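Local structure of uncharacterized protein VP1736 (Vibrio parahaemolyticus, 3LXQ) at residues 42-47 against 146-151; 51-56 against 431-436. The protein is of unknown function but belongs to the sulfatase family, part of the alkaline phosphatase clan. All coordinates share one frame; numbering follows the deposited sequence.

Contact 1: 42-47 against 146-151; sequences EQFYGK and PSPSRA
Pro148 packs against two aromatic side chains, Phe44 and Tyr45, at the end of helix 41-45. The proline sits in an ST turn of the sulfatase-family region: Ser149 N donates to Ser147 OG at 3.0 Å, with a bent N-H...O angle of 140°. The bond closes the turn around Pro148, whose ring points toward the helix. The two halves of the contact differ in burial. On the inner side Tyr45 is buried, and it and Pro148 meet head-on from their two segments. Tyr45 OH touches Pro148 CG at 3.7 Å by van der Waals contact, and Tyr45 CE2 lies 3.9 Å from the same carbon. The hydrogen bonds of the hydroxyl go to Lys384 O and Gln381 NE2, and they pin the ring at the five-stranded antiparallel sheet. The CB of Phe44 lies over one face of the Tyr45 ring, 3.8 Å above its plane. The outer side is more open to solvent. Phe44 and Pro148 are both partly exposed and lie alongside, running opposite ways. Phe44 also touches Pro399. Its chi1 of -66° carries the CD2-CE2 side of the ring to the proline. The helix ends at Tyr45; Gly46, with positive phi, is the first residue beyond it. No hydrogen bond crosses between the segments. On the outer side the closest approach is Phe44 CE2 to Pro148 CB, 3.8 Å.

Contact 2: 51-56 against 431-436; sequences QKMLDL and NALFAS
Asn431 ND2 is held by two oxygens, the carbonyl O of Arg427 one turn back in its own helix and Ser60 OG of helix 50-61. This amide therefore ties the two helices together at one end of a contact that is otherwise apolar. The contact is a helix-helix crossing. The axes of 51-56 and 431-436 approach to 9.4 Å and cross at -106°, close to perpendicular. Met53, present as selenomethionine, is the main bridge. Its CG is anti to the backbone N (chi1 -171°), which sends the chain out toward 431-436, and bends at chi2 and chi3 then fold the end over. The selenium comes to rest 4.0 Å from Phe434 CA. It also meets the Phe434 ring at its edge, near the ring plane, with SE 4.2 Å from CD1. Nearer the backbone, Met53 CG touches Leu433 CB at 4.2 Å. Leu54 adds a second contact at the ring edge, with its CD1 3.9 Å from Phe434 CE1. Met53 and Leu54 both lie roughly perpendicular to the phenylalanine side chain. Val57, one turn on from Met53, also touches Phe434. Met48 lies against both Met53 and Leu433, and Trp443 against Leu54. Beside this core, Lys52 NZ forms a salt bridge with Asp426 of helix 422-441. All four touching residues are buried, and no hydrogen bond joins the two segments directly. Their cohesion therefore comes from dispersion and the exclusion of water, with polar ties at the margins.

The modelled chain starts with helix 41-45, which opens contact 1. Helix 50-61 follows directly and opens contact 2. The loop after helix 133-141 closes contact 1, spanning 98 residues. Contact 2 closes much later, at helix 422-441, after 374 residues. The two loops cross, because their segments alternate along the chain. Their centres are about 11 Å apart, and they touch: Tyr45 CD2 lies 3.9 Å from Ala432 CB, and Leu433 CD2 packs near Glu42 and Gly46. Together they tie the N-terminal helices to the sulfatase-family region and to the helix that follows the five-stranded antiparallel sheet.

Contact 1: 42-47 against 146-151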
# COMPACT_ATOMS: atom_id res chain seq x y z
N GLU A 42 -21.48 -2.00 -10.57
CA GLU A 42 -22.36 -2.26 -11.71
C GLU A 42 -23.21 -1.03 -12.06
O GLU A 42 -23.34 -0.67 -13.23
CB GLU A 42 -23.25 -3.47 -11.46
CG GLU A 42 -22.71 -4.79 -12.03
CD GLU A 42 -23.81 -5.69 -12.59
OE1 GLU A 42 -23.83 -6.89 -12.25
OE2 GLU A 42 -24.66 -5.20 -13.37
N GLN A 43 -23.74 -0.36 -11.03
CA GLN A 43 -24.62 0.81 -11.20
C GLN A 43 -23.92 2.02 -11.84
O GLN A 43 -24.59 2.84 -12.47
CB GLN A 43 -25.23 1.22 -9.85
N PHE A 44 -22.60 2.12 -11.69
CA PHE A 44 -21.86 3.30 -12.17
C PHE A 44 -21.25 3.11 -13.56
O PHE A 44 -21.23 4.05 -14.37
CB PHE A 44 -20.72 3.67 -11.21
CG PHE A 44 -21.19 4.16 -9.87
CD1 PHE A 44 -21.70 5.45 -9.72
CD2 PHE A 44 -21.08 3.34 -8.75
CE1 PHE A 44 -22.12 5.91 -8.48
CE2 PHE A 44 -21.50 3.80 -7.50
CZ PHE A 44 -22.02 5.09 -7.36
N TYR A 45 -20.73 1.92 -13.82
CA TYR A 45 -19.85 1.67 -14.97
C TYR A 45 -20.48 0.78 -16.05
O TYR A 45 -19.94 0.64 -17.15
CB TYR A 45 -18.54 1.02 -14.51
CG TYR A 45 -17.80 1.78 -13.41
CD1 TYR A 45 -17.68 3.17 -13.45
CD2 TYR A 45 -17.20 1.09 -12.36
CE1 TYR A 45 -16.99 3.86 -12.45
CE2 TYR A 45 -16.50 1.77 -11.35
CZ TYR A 45 -16.40 3.16 -11.40
OH TYR A 45 -15.73 3.84 -10.42
N GLY A 46 -21.62 0.18 -15.72
CA GLY A 46 -22.29 -0.75 -16.62
C GLY A 46 -22.13 -2.20 -16.19
O GLY A 46 -21.23 -2.53 -15.42
N LYS A 47 -23.01 -3.05 -16.71
CA LYS A 47 -22.99 -4.48 -16.43
C LYS A 47 -21.89 -5.19 -17.22
O LYS A 47 -21.40 -4.66 -18.22
CB LYS A 47 -24.36 -5.09 -16.77
N PRO A 146 -9.71 -1.66 -5.65
CA PRO A 146 -10.64 -0.62 -5.21
C PRO A 146 -12.06 -0.75 -5.78
O PRO A 146 -12.27 -1.45 -6.78
CB PRO A 146 -9.98 0.68 -5.70
CG PRO A 146 -9.21 0.25 -6.93
CD PRO A 146 -8.82 -1.21 -6.73
N SER A 147 -13.01 -0.08 -5.14
CA SER A 147 -14.38 0.02 -5.65
C SER A 147 -14.81 1.45 -5.46
O SER A 147 -14.06 2.24 -4.88
CB SER A 147 -15.32 -0.96 -4.92
OG SER A 147 -15.59 -0.56 -3.58
N PRO A 148 -16.01 1.82 -5.97
CA PRO A 148 -16.60 3.14 -5.67
C PRO A 148 -17.04 3.23 -4.22
O PRO A 148 -17.41 4.31 -3.76
CB PRO A 148 -17.83 3.19 -6.57
CG PRO A 148 -17.57 2.22 -7.63
CD PRO A 148 -16.78 1.12 -7.00
N SER A 149 -17.03 2.10 -3.51
CA SER A 149 -17.40 2.06 -2.11
C SER A 149 -16.18 2.32 -1.25
O SER A 149 -15.06 2.50 -1.76
CB SER A 149 -17.99 0.69 -1.74
OG SER A 149 -19.26 0.51 -2.32
N ARG A 150 -16.41 2.31 0.06
CA ARG A 150 -15.32 2.46 1.02
C ARG A 150 -14.46 1.21 1.01
O ARG A 150 -14.93 0.12 0.69
CB ARG A 150 -15.89 2.72 2.42
CG ARG A 150 -16.90 3.87 2.48
CD ARG A 150 -17.47 4.12 3.88
NE ARG A 150 -17.96 2.92 4.55
CZ ARG A 150 -19.19 2.40 4.43
NH1 ARG A 150 -20.08 2.96 3.62
NH2 ARG A 150 -19.52 1.30 5.11
N ALA A 151 -13.17 1.37 1.33
CA ALA A 151 -12.31 0.21 1.59
C ALA A 151 -12.95 -0.79 2.57
O ALA A 151 -13.73 -0.40 3.45
CB ALA A 151 -10.98 0.68 2.11

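Contact 2: 51-56 against 431-436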
# COMPACT_ATOMS: atom_id res chain seq x y z
N GLN A 51 -18.40 -14.24 -16.00
CA GLN A 51 -17.42 -15.03 -16.75
C GLN A 51 -16.46 -14.15 -17.53
O GLN A 51 -15.25 -14.25 -17.34
CB GLN A 51 -18.12 -16.00 -17.70
CG GLN A 51 -17.21 -17.07 -18.24
CD GLN A 51 -17.18 -18.32 -17.37
OE1 GLN A 51 -17.62 -19.39 -17.79
NE2 GLN A 51 -16.68 -18.18 -16.14
N LYS A 52 -16.99 -13.31 -18.42
CA LYS A 52 -16.18 -12.37 -19.19
C LYS A 52 -15.29 -11.50 -18.27
O LYS A 52 -14.09 -11.35 -18.51
CB LYS A 52 -17.06 -11.49 -20.10
CG LYS A 52 -16.27 -10.46 -20.90
CD LYS A 52 -17.13 -9.66 -21.84
CE LYS A 52 -16.31 -8.53 -22.46
NZ LYS A 52 -17.11 -7.68 -23.38
N MSE A 53 -15.89 -10.97 -17.21
CA MSE A 53 -15.20 -10.14 -16.24
C MSE A 53 -14.04 -10.88 -15.54
O MSE A 53 -12.89 -10.41 -15.58
CB MSE A 53 -16.22 -9.56 -15.24
CG MSE A 53 -15.69 -8.50 -14.29
SE MSE A 53 -14.98 -9.32 -12.65
CE MSE A 53 -16.67 -9.61 -11.74
N LEU A 54 -14.34 -12.03 -14.94
CA LEU A 54 -13.31 -12.82 -14.27
C LEU A 54 -12.17 -13.22 -15.20
O LEU A 54 -11.01 -13.23 -14.79
CB LEU A 54 -13.90 -14.09 -13.64
CG LEU A 54 -14.32 -14.10 -12.16
CD1 LEU A 54 -13.78 -12.89 -11.40
CD2 LEU A 54 -15.83 -14.20 -12.03
N ASP A 55 -12.50 -13.57 -16.44
CA ASP A 55 -11.48 -13.98 -17.39
C ASP A 55 -10.51 -12.85 -17.67
O ASP A 55 -9.30 -13.05 -17.67
CB ASP A 55 -12.10 -14.52 -18.69
CG ASP A 55 -12.75 -15.87 -18.51
OD1 ASP A 55 -12.53 -16.50 -17.45
OD2 ASP A 55 -13.47 -16.31 -19.42
N LEU A 56 -11.05 -11.64 -17.86
CA LEU A 56 -10.22 -10.50 -18.15
C LEU A 56 -9.40 -10.08 -16.93
O LEU A 56 -8.28 -9.61 -17.08
CB LEU A 56 -11.05 -9.32 -18.69
CG LEU A 56 -11.66 -9.54 -20.08
CD1 LEU A 56 -12.69 -8.45 -20.36
CD2 LEU A 56 -10.58 -9.58 -21.17
N ASN A 431 -11.62 -4.83 -14.48
CA ASN A 431 -10.90 -4.56 -13.24
C ASN A 431 -11.60 -3.54 -12.31
O ASN A 431 -11.52 -3.66 -11.09
CB ASN A 431 -9.45 -4.17 -13.54
CG ASN A 431 -8.59 -5.38 -13.87
OD1 ASN A 431 -8.25 -6.19 -12.99
ND2 ASN A 431 -8.22 -5.52 -15.13
N ALA A 432 -12.30 -2.57 -12.91
CA ALA A 432 -13.15 -1.63 -12.17
C ALA A 432 -14.25 -2.33 -11.37
O ALA A 432 -14.63 -1.87 -10.29
CB ALA A 432 -13.79 -0.63 -13.13
N LEU A 433 -14.77 -3.42 -11.91
CA LEU A 433 -15.91 -4.13 -11.34
C LEU A 433 -15.55 -5.18 -10.30
O LEU A 433 -16.41 -5.61 -9.52
CB LEU A 433 -16.70 -4.82 -12.45
CG LEU A 433 -17.42 -3.95 -13.47
CD1 LEU A 433 -17.95 -4.83 -14.60
CD2 LEU A 433 -18.56 -3.18 -12.81
N PHE A 434 -14.30 -5.64 -10.32
CA PHE A 434 -13.95 -6.87 -9.61
C PHE A 434 -14.19 -6.80 -8.10
O PHE A 434 -14.90 -7.65 -7.55
CB PHE A 434 -12.52 -7.33 -9.93
CG PHE A 434 -12.06 -8.48 -9.08
CD1 PHE A 434 -12.60 -9.74 -9.25
CD2 PHE A 434 -11.10 -8.29 -8.09
CE1 PHE A 434 -12.20 -10.80 -8.46
CE2 PHE A 434 -10.69 -9.35 -7.29
CZ PHE A 434 -11.24 -10.62 -7.48
N ALA A 435 -13.61 -5.80 -7.44
CA ALA A 435 -13.70 -5.69 -5.99
C ALA A 435 -15.15 -5.60 -5.53
O ALA A 435 -15.54 -6.26 -4.56
CB ALA A 435 -12.91 -4.51 -5.48
N SER A 436 -15.94 -4.80 -6.24
CA SER A 436 -17.37 -4.65 -5.96
C SER A 436 -18.11 -6.00 -6.03
O SER A 436 -18.91 -6.31 -5.15
CB SER A 436 -17.98 -3.63 -6.91
OG SER A 436 -19.36 -3.46 -6.68